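Peptidoglycan hydrolase FlgJ (PDB 3VWO) probably hydrolyses peptidoglycan as a flagellum-specific muramidase through its C-terminal glycosyl hydrolase family 73 domain, the part in this chain, letting the rod assemble in the periplasm. Local coordinates at residues Asn54-Ser59 against Ala68-Tyr73. Numbering follows the deposited sequence.
Sequences NIKAGS and ARTVEY
The Lys-56 side chain leaves with CG anti to its carbonyl carbon (chi1 -72°), then bends at chi3 (-102°) and chi4, which carries the ammonium across to the carboxylate of Glu-72. Beyond CG the glutamate runs out extended, chi2 175°, and approaches from the opposite direction. Lys-56 NZ lies 2.5 Å from Glu-72 OE2, a very short distance for a salt bridge, and meets that oxygen nearly along its C-O axis. CE of Lys-56, next to NZ, is swung alongside and comes to 3.2 Å of the same OE2. Thr-70 stands two residues back on the strand, its OG1 at 4.5 Å from Lys-56 NZ, too long for a bond. Glu-72 sits on strand 65-74, which pairs with strand 77-86 as the antiparallel hairpin of this GH73 domain, a member of the lysozyme clan; the loop carrying Lys-56 joins the same hairpin through backbone bonds of Ile-55 to Arg-86 and Ala-57 to Arg-84. Arg-81 NH1 bridges to Glu-72 OE1. An alanine here removes the ammonium, and Glu-72 OE2 would probably be left without its charged partner from the loop. A bound HEPES buffer molecule comes within about 4 Å of the Lys-56 side chain at nearest atoms.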
# COMPACT_ATOMS: atom_id res chain seq x y z
N ASN A 54 1.34 -4.68 1.02
CA ASN A 54 0.89 -5.91 1.67
C ASN A 54 -0.09 -6.73 0.82
O ASN A 54 -1.11 -7.22 1.31
CB ASN A 54 0.31 -5.63 3.06
CG ASN A 54 1.39 -5.28 4.08
OD1 ASN A 54 2.44 -5.92 4.12
ND2 ASN A 54 1.13 -4.27 4.89
N ILE A 55 0.25 -6.86 -0.46
CA ILE A 55 -0.60 -7.57 -1.42
C ILE A 55 -0.32 -9.07 -1.36
O ILE A 55 0.81 -9.51 -1.62
CB ILE A 55 -0.34 -7.09 -2.84
CG1 ILE A 55 -0.45 -5.57 -2.92
CG2 ILE A 55 -1.33 -7.76 -3.81
CD1 ILE A 55 -1.80 -5.05 -2.51
N LYS A 56 -1.33 -9.85 -1.02
CA LYS A 56 -1.17 -11.30 -0.96
C LYS A 56 -1.06 -11.88 -2.36
O LYS A 56 -1.47 -11.26 -3.34
CB LYS A 56 -2.34 -11.94 -0.22
CG LYS A 56 -2.32 -11.71 1.29
CD LYS A 56 -3.34 -12.59 1.99
CE LYS A 56 -4.59 -11.81 2.36
NZ LYS A 56 -4.31 -10.87 3.48
N ALA A 57 -0.51 -13.08 -2.47
CA ALA A 57 -0.48 -13.76 -3.75
C ALA A 57 -1.91 -14.12 -4.14
O ALA A 57 -2.71 -14.53 -3.28
CB ALA A 57 0.39 -15.02 -3.68
N GLY A 58 -2.25 -13.95 -5.41
CA GLY A 58 -3.49 -14.52 -5.90
C GLY A 58 -3.28 -16.02 -6.04
O GLY A 58 -2.16 -16.50 -5.88
N SER A 59 -4.34 -16.77 -6.35
CA SER A 59 -4.21 -18.21 -6.49
C SER A 59 -3.26 -18.61 -7.63
O SER A 59 -2.55 -19.61 -7.52
CB SER A 59 -5.58 -18.87 -6.67
OG SER A 59 -6.24 -18.37 -7.81
N ALA A 68 4.30 -14.85 5.31
CA ALA A 68 4.41 -13.87 6.38
C ALA A 68 3.18 -13.87 7.26
O ALA A 68 2.07 -14.16 6.81
CB ALA A 68 4.66 -12.47 5.81
N ARG A 69 3.39 -13.56 8.53
CA ARG A 69 2.32 -13.42 9.49
C ARG A 69 1.48 -12.23 9.07
O ARG A 69 2.03 -11.22 8.62
CB ARG A 69 2.92 -13.18 10.88
CG ARG A 69 1.98 -12.58 11.90
CD ARG A 69 2.73 -12.16 13.16
NE ARG A 69 1.85 -11.49 14.12
CZ ARG A 69 1.51 -10.21 14.05
NH1 ARG A 69 1.97 -9.44 13.07
NH2 ARG A 69 0.70 -9.69 14.96
N THR A 70 0.17 -12.34 9.20
CA THR A 70 -0.71 -11.22 8.88
C THR A 70 -1.94 -11.20 9.79
O THR A 70 -2.44 -12.24 10.22
CB THR A 70 -1.15 -11.25 7.41
OG1 THR A 70 -1.77 -10.01 7.07
CG2 THR A 70 -2.10 -12.40 7.15
N VAL A 71 -2.41 -9.99 10.09
CA VAL A 71 -3.56 -9.79 10.96
C VAL A 71 -4.76 -9.33 10.14
O VAL A 71 -4.66 -8.39 9.35
CB VAL A 71 -3.27 -8.73 12.04
CG1 VAL A 71 -4.48 -8.54 12.94
CG2 VAL A 71 -2.05 -9.14 12.85
N GLU A 72 -5.89 -10.00 10.32
CA GLU A 72 -7.10 -9.64 9.58
C GLU A 72 -8.29 -9.61 10.52
O GLU A 72 -8.29 -10.28 11.55
CB GLU A 72 -7.33 -10.64 8.44
CG GLU A 72 -6.20 -10.69 7.42
CD GLU A 72 -6.39 -11.76 6.37
OE1 GLU A 72 -7.37 -12.53 6.48
OE2 GLU A 72 -5.56 -11.84 5.44
N TYR A 73 -9.30 -8.82 10.18
CA TYR A 73 -10.48 -8.73 11.01
C TYR A 73 -11.70 -9.26 10.27
O TYR A 73 -11.94 -8.92 9.11
CB TYR A 73 -10.70 -7.30 11.51
CG TYR A 73 -9.55 -6.78 12.33
CD1 TYR A 73 -9.50 -7.00 13.70
CD2 TYR A 73 -8.49 -6.11 11.73
CE1 TYR A 73 -8.43 -6.54 14.46
CE2 TYR A 73 -7.42 -5.65 12.48
CZ TYR A 73 -7.39 -5.87 13.84
OH TYR A 73 -6.32 -5.41 14.58